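Local coordinates for LPXTG-motif cell wall anchor domain protein (Mobiluncus mulieris, PDB 5U5O) that probably serves in cell adhesion as part of a giant surface adhesin, whose Ig-like domains contain intramolecular disulfide, isopeptide and ester cross-links, at residues A26-D31 with D100-R105; Y123-A128 with S146-K151. All coordinates share one frame; numbering follows the deposited sequence.

Interaction 1 (A26-D31 with D100-R105); sequences AFTIKD and DLTVKR
This is an antiparallel strand pairing in the middle of a four-stranded sheet of the T-Q ester bond containing domain. Strand 26-36 runs between strands 4-10 and 94-104, so both of its edges are used. Four backbone bonds join the two segments. Phe27 and Val103 form one hydrogen-bonded pair and Ile29 and Leu101 the next. Phe27 N reaches Val103 O at 2.8 Å, in the carbonyl plane. Ile29 N reaches Leu101 O at 2.7 Å, but from 30° above the carbonyl plane.

Side chains alternate between two faces. Phe27, Ile29, Leu101 and Val103 are buried on one. Ile29 CG1 lies anti to its carbonyl carbon (chi1 -73°), and CD1 crosses obliquely to Val103 CG1 at 3.9 Å. Val122 of strand 118-127 touches both Ile29 and Leu101 and so packs on this face. The Phe27 ring runs alongside Arg105, whose aliphatic CG and CD lie at the ring edge, CD 3.7 Å from CE2. The guanidinium plane is turned 88° from the ring. Arg105 NE and NH2 are hydrogen-bonded to Lys24 O and Val19 O.

The other face carries Ala26, Thr28, Asp100 and Thr102, with Lys30 and Lys104. The two threonines share one rotamer, each with OG1 anti to its carbonyl carbon. Their backbones form a non-hydrogen-bonded pair, but Thr28 OG1 and Thr102 OG1 share a hydrogen bond of 3.2 Å in which either could be the donor. The methyl groups go separate ways: Thr28 CG2 lies against the Asp100 carboxylate, 3.7 Å from its CG, and Thr102 CG2 meets Ala26 CB at 4.0 Å. One apolar face and one more polar, more exposed face are typical of a sheet in an Ig-like beta sandwich.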
loop_
_atom_site.group_PDB
_atom_site.type_symbol
_atom_site.label_atom_id
_atom_site.label_comp_id
_atom_site.label_asym_id
_atom_site.label_seq_id
_atom_site.Cartn_x
_atom_site.Cartn_y
_atom_site.Cartn_z
ATOM N N ALA A 26 -12.558 6.284 -2.666
ATOM C CA ALA A 26 -12.966 4.880 -2.656
ATOM C C ALA A 26 -12.429 4.193 -3.879
ATOM O O ALA A 26 -12.083 4.838 -4.868
ATOM C CB ALA A 26 -14.483 4.772 -2.634
ATOM N N PHE A 27 -12.384 2.870 -3.806
ATOM C CA PHE A 27 -11.974 2.046 -4.922
ATOM C C PHE A 27 -12.998 0.955 -5.127
ATOM O O PHE A 27 -13.585 0.471 -4.166
ATOM C CB PHE A 27 -10.632 1.395 -4.647
ATOM C CG PHE A 27 -9.520 2.381 -4.573
ATOM C CD1 PHE A 27 -8.856 2.787 -5.728
ATOM C CD2 PHE A 27 -9.150 2.911 -3.363
ATOM C CE1 PHE A 27 -7.828 3.709 -5.669
ATOM C CE2 PHE A 27 -8.124 3.842 -3.292
ATOM C CZ PHE A 27 -7.461 4.235 -4.450
ATOM N N THR A 28 -13.215 0.609 -6.386
ATOM C CA THR A 28 -14.175 -0.419 -6.731
ATOM C C THR A 28 -13.435 -1.635 -7.250
ATOM O O THR A 28 -12.727 -1.566 -8.261
ATOM C CB THR A 28 -15.165 0.056 -7.793
ATOM O OG1 THR A 28 -15.922 1.148 -7.263
ATOM C CG2 THR A 28 -16.131 -1.070 -8.177
ATOM N N ILE A 29 -13.591 -2.739 -6.522
ATOM C CA ILE A 29 -13.107 -4.048 -6.952
ATOM C C ILE A 29 -14.214 -4.672 -7.821
ATOM O O ILE A 29 -15.347 -4.864 -7.353
ATOM C CB ILE A 29 -12.721 -4.921 -5.747
ATOM C CG1 ILE A 29 -11.419 -4.448 -5.083
ATOM C CG2 ILE A 29 -12.503 -6.366 -6.188
ATOM C CD1 ILE A 29 -11.438 -3.065 -4.461
ATOM N N LYS A 30 -13.904 -4.898 -9.096
ATOM C CA LYS A 30 -14.748 -5.713 -9.966
ATOM C C LYS A 30 -14.529 -7.191 -9.612
ATOM O O LYS A 30 -13.429 -7.731 -9.754
ATOM C CB LYS A 30 -14.403 -5.486 -11.422
ATOM C CG LYS A 30 -15.375 -6.151 -12.385
ATOM C CD LYS A 30 -14.807 -6.086 -13.778
ATOM C CE LYS A 30 -15.787 -6.575 -14.814
ATOM N NZ LYS A 30 -15.283 -6.292 -16.184
ATOM N N ASP A 31 -15.611 -7.819 -9.168
ATOM C CA ASP A 31 -15.614 -9.234 -8.774
ATOM C C ASP A 31 -16.338 -10.003 -9.883
ATOM O O ASP A 31 -17.551 -9.999 -9.945
ATOM C CB ASP A 31 -16.314 -9.303 -7.441
ATOM C CG ASP A 31 -16.581 -10.722 -6.962
ATOM O OD1 ASP A 31 -16.021 -11.736 -7.506
ATOM O OD2 ASP A 31 -17.337 -10.745 -5.968
ATOM N N ASP A 100 -19.816 -5.556 -7.910
ATOM C CA ASP A 100 -18.847 -4.569 -7.450
ATOM C C ASP A 100 -18.691 -4.606 -5.942
ATOM O O ASP A 100 -19.674 -4.732 -5.212
ATOM C CB ASP A 100 -19.305 -3.167 -7.840
ATOM C CG ASP A 100 -19.148 -2.873 -9.321
ATOM O OD1 ASP A 100 -18.418 -3.572 -10.052
ATOM O OD2 ASP A 100 -19.688 -1.811 -9.733
ATOM N N LEU A 101 -17.447 -4.481 -5.482
ATOM C CA LEU A 101 -17.124 -4.372 -4.060
ATOM C C LEU A 101 -16.347 -3.065 -3.859
ATOM O O LEU A 101 -15.202 -2.943 -4.306
ATOM C CB LEU A 101 -16.290 -5.579 -3.610
ATOM C CG LEU A 101 -17.028 -6.925 -3.614
ATOM C CD1 LEU A 101 -16.038 -8.072 -3.495
ATOM C CD2 LEU A 101 -18.043 -6.974 -2.483
ATOM N N THR A 102 -16.983 -2.096 -3.209
ATOM C CA THR A 102 -16.425 -0.759 -3.090
ATOM C C THR A 102 -15.918 -0.537 -1.681
ATOM O O THR A 102 -16.641 -0.709 -0.705
ATOM C CB THR A 102 -17.466 0.277 -3.529
ATOM O OG1 THR A 102 -17.756 0.056 -4.915
ATOM C CG2 THR A 102 -16.952 1.687 -3.361
ATOM N N VAL A 103 -14.651 -0.144 -1.591
ATOM C CA VAL A 103 -13.985 0.094 -0.317
ATOM C C VAL A 103 -13.549 1.554 -0.219
ATOM O O VAL A 103 -12.977 2.119 -1.161
ATOM C CB VAL A 103 -12.803 -0.896 -0.099
ATOM C CG1 VAL A 103 -11.800 -0.866 -1.242
ATOM C CG2 VAL A 103 -12.131 -0.672 1.243
ATOM N N LYS A 104 -13.832 2.158 0.932
ATOM C CA LYS A 104 -13.394 3.517 1.216
ATOM C C LYS A 104 -11.890 3.521 1.444
ATOM O O LYS A 104 -11.372 2.683 2.173
ATOM C CB LYS A 104 -14.106 4.073 2.449
ATOM C CG LYS A 104 -15.604 4.262 2.257
ATOM C CD LYS A 104 -16.259 4.907 3.472
ATOM C CE LYS A 104 -16.188 4.005 4.697
ATOM N NZ LYS A 104 -17.089 4.445 5.796
ATOM N N ARG A 105 -11.194 4.477 0.835
ATOM C CA ARG A 105 -9.740 4.560 0.974
ATOM C C ARG A 105 -9.319 4.634 2.441
ATOM O O ARG A 105 -8.333 4.006 2.827
ATOM C CB ARG A 105 -9.163 5.740 0.189
ATOM C CG ARG A 105 -7.652 5.656 -0.014
ATOM C CD ARG A 105 -7.175 6.647 -1.070
ATOM N NE ARG A 105 -7.099 8.000 -0.536
ATOM C CZ ARG A 105 -6.133 8.458 0.260
ATOM N NH1 ARG A 105 -6.182 9.714 0.682
ATOM N NH2 ARG A 105 -5.119 7.684 0.646
#

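Interaction 2 (Y123-A128 with S146-K151); sequences YEQLWA and SEPVAK
Leu126 N donates to Ala150 O at 2.8 Å, nearly straight at 167° and in the carbonyl plane. It is the strongest bond of this antiparallel pairing, which contains a classic beta bulge: two residues, Val149 and Ala150, stand opposite the single Leu126. Leu126 O receives two weak bonds, from Val149 N at 2.9 Å, strongly bent at 123°, and from Ala150 N at 3.3 Å. Past the bulge a water takes over. It accepts from Ala128 N and donates to Glu147 O, bridging the two backbones where strand 118-127 ends.

Leu126 and Ala150 point to the same face of the sheet, and both touch Val5 of strand 4-10. Val149 lies at the bulge. Its CG1 meets Ala128 CB at 3.8 Å. On the other face, Gln125 CB and CG run alongside the Pro148 ring, and CG crosses Lys151 CG. The Gln125 chain bends at chi2, and its amide NE2 is bonded to Gln49 and Asn153.

The Trp127 indole lies beneath the 147-148 peptide and the proline ring. Glu147 C and Pro148 N sit over one face, toward the rim. Ser146 OG reaches the indole edge, in plane, while bonded to Thr131 O and Lys143 N. Pro148 CD makes a CH-pi contact, 3.9 Å from the centroid of the Trp127 six-membered ring and 20° off its normal.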
loop_
_atom_site.group_PDB
_atom_site.type_symbol
_atom_site.label_atom_id
_atom_site.label_comp_id
_atom_site.label_asym_id
_atom_site.label_seq_id
_atom_site.Cartn_x
_atom_site.Cartn_y
_atom_site.Cartn_z
ATOM N N TYR A 123 -13.830 -13.175 -1.309
ATOM C CA TYR A 123 -14.491 -14.458 -1.004
ATOM C C TYR A 123 -15.849 -14.414 -1.685
ATOM O O TYR A 123 -16.442 -13.338 -1.845
ATOM C CB TYR A 123 -14.666 -14.556 0.504
ATOM C CG TYR A 123 -13.456 -15.081 1.276
ATOM C CD1 TYR A 123 -12.148 -14.987 0.782
ATOM C CD2 TYR A 123 -13.641 -15.711 2.511
ATOM C CE1 TYR A 123 -11.066 -15.494 1.499
ATOM C CE2 TYR A 123 -12.567 -16.212 3.231
ATOM C CZ TYR A 123 -11.287 -16.103 2.722
ATOM O OH TYR A 123 -10.237 -16.608 3.452
ATOM N N GLU A 124 -16.359 -15.591 -2.086
ATOM C CA GLU A 124 -17.648 -15.679 -2.790
ATOM C C GLU A 124 -18.398 -16.926 -2.342
ATOM O O GLU A 124 -17.779 -17.980 -2.057
ATOM C CB GLU A 124 -17.458 -15.755 -4.308
ATOM C CG GLU A 124 -18.708 -15.446 -5.125
ATOM C CD GLU A 124 -18.975 -13.946 -5.253
ATOM O OE1 GLU A 124 -18.073 -13.129 -4.954
ATOM O OE2 GLU A 124 -20.111 -13.597 -5.616
ATOM N N GLN A 125 -19.713 -16.814 -2.245
ATOM C CA GLN A 125 -20.560 -17.987 -1.991
ATOM C C GLN A 125 -21.699 -18.027 -2.986
ATOM O O GLN A 125 -22.220 -16.973 -3.441
ATOM C CB GLN A 125 -21.096 -17.997 -0.560
ATOM C CG GLN A 125 -20.029 -17.826 0.518
ATOM C CD GLN A 125 -19.639 -16.353 0.719
ATOM O OE1 GLN A 125 -20.504 -15.488 0.769
ATOM N NE2 GLN A 125 -18.338 -16.072 0.800
ATOM N N LEU A 126 -22.118 -19.268 -3.279
ATOM C CA LEU A 126 -23.210 -19.551 -4.198
ATOM C C LEU A 126 -24.297 -20.305 -3.457
ATOM O O LEU A 126 -24.007 -21.365 -2.879
ATOM C CB LEU A 126 -22.691 -20.410 -5.357
ATOM C CG LEU A 126 -23.694 -20.904 -6.398
ATOM C CD1 LEU A 126 -24.283 -19.741 -7.180
ATOM C CD2 LEU A 126 -23.060 -21.946 -7.322
ATOM N N TRP A 127 -25.541 -19.846 -3.556
ATOM C CA TRP A 127 -26.686 -20.400 -2.843
ATOM C C TRP A 127 -27.685 -20.904 -3.889
ATOM O O TRP A 127 -28.074 -20.173 -4.808
ATOM C CB TRP A 127 -27.360 -19.352 -1.950
ATOM C CG TRP A 127 -26.536 -18.836 -0.813
ATOM C CD1 TRP A 127 -25.533 -17.912 -0.882
ATOM C CD2 TRP A 127 -26.686 -19.160 0.573
ATOM N NE1 TRP A 127 -25.033 -17.669 0.364
ATOM C CE2 TRP A 127 -25.725 -18.408 1.283
ATOM C CE3 TRP A 127 -27.538 -20.013 1.288
ATOM C CZ2 TRP A 127 -25.583 -18.487 2.667
ATOM C CZ3 TRP A 127 -27.396 -20.094 2.663
ATOM C CH2 TRP A 127 -26.419 -19.336 3.340
ATOM N N ALA A 128 -28.110 -22.163 -3.756
ATOM C CA ALA A 128 -29.120 -22.714 -4.665
ATOM C C ALA A 128 -30.500 -22.111 -4.421
ATOM O O ALA A 128 -30.813 -21.642 -3.330
ATOM C CB ALA A 128 -29.205 -24.227 -4.543
ATOM N N SER A 146 -29.241 -23.513 6.934
ATOM C CA SER A 146 -28.854 -23.711 5.531
ATOM C C SER A 146 -27.531 -23.026 5.181
ATOM O O SER A 146 -27.145 -22.025 5.794
ATOM C CB SER A 146 -29.948 -23.245 4.567
ATOM O OG SER A 146 -29.940 -21.835 4.420
ATOM N N GLU A 147 -26.848 -23.596 4.195
ATOM C CA GLU A 147 -25.514 -23.165 3.803
ATOM C C GLU A 147 -25.442 -23.000 2.290
ATOM O O GLU A 147 -26.270 -23.552 1.568
ATOM C CB GLU A 147 -24.491 -24.201 4.263
ATOM C CG GLU A 147 -24.333 -24.264 5.777
ATOM C CD GLU A 147 -23.220 -25.196 6.231
ATOM O OE1 GLU A 147 -22.790 -26.062 5.442
ATOM O OE2 GLU A 147 -22.777 -25.068 7.393
ATOM N N PRO A 148 -24.453 -22.233 1.801
ATOM C CA PRO A 148 -24.254 -22.191 0.352
ATOM C C PRO A 148 -23.896 -23.569 -0.190
ATOM O O PRO A 148 -23.283 -24.381 0.526
ATOM C CB PRO A 148 -23.075 -21.234 0.166
ATOM C CG PRO A 148 -22.448 -21.064 1.497
ATOM C CD PRO A 148 -23.447 -21.453 2.541
ATOM N N VAL A 149 -24.286 -23.813 -1.430
ATOM C CA VAL A 149 -23.891 -25.069 -2.092
ATOM C C VAL A 149 -22.454 -25.056 -2.576
ATOM O O VAL A 149 -21.888 -26.132 -2.825
ATOM C CB VAL A 149 -24.834 -25.472 -3.255
ATOM C CG1 VAL A 149 -26.218 -25.778 -2.710
ATOM C CG2 VAL A 149 -24.899 -24.420 -4.356
ATOM N N ALA A 150 -21.844 -23.876 -2.699
ATOM C CA ALA A 150 -20.433 -23.793 -3.046
ATOM C C ALA A 150 -19.873 -22.503 -2.506
ATOM O O ALA A 150 -20.593 -21.501 -2.404
ATOM C CB ALA A 150 -20.244 -23.848 -4.544
ATOM N N LYS A 151 -18.590 -22.528 -2.182
ATOM C CA LYS A 151 -17.864 -21.352 -1.709
ATOM C C LYS A 151 -16.520 -21.291 -2.382
ATOM O O LYS A 151 -15.953 -22.312 -2.784
ATOM C CB LYS A 151 -17.613 -21.441 -0.207
ATOM C CG LYS A 151 -18.841 -21.636 0.665
ATOM C CD LYS A 151 -18.483 -21.729 2.144
ATOM C CE LYS A 151 -17.606 -22.937 2.461
ATOM N NZ LYS A 151 -17.496 -23.192 3.925
HETATM O O HOH W 1 -27.436 -23.020 -0.954
#

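Overall arrangement
Both segments of interaction 1 precede those of interaction 2 in the chain, and all four belong to the T-Q ester bond containing domain. The two centres are about 22 Å apart. They lie in different sheets: 26-31 with 100-105 in a four-stranded antiparallel sheet, 123-128 with 146-151 in the mixed sheet. The sheets pack together, with strand 118-127 against residues of strands 26-36 and 94-104. The contacts meet where Asp31 OD2 and Glu124 OE1 lie 2.7 Å apart. So close an approach is consistent with at least one of the carboxyls being protonated. Strand 150-178, broken by a bulge or short loop, starts in interaction 2 and carries the chain on toward the DUF5979 region.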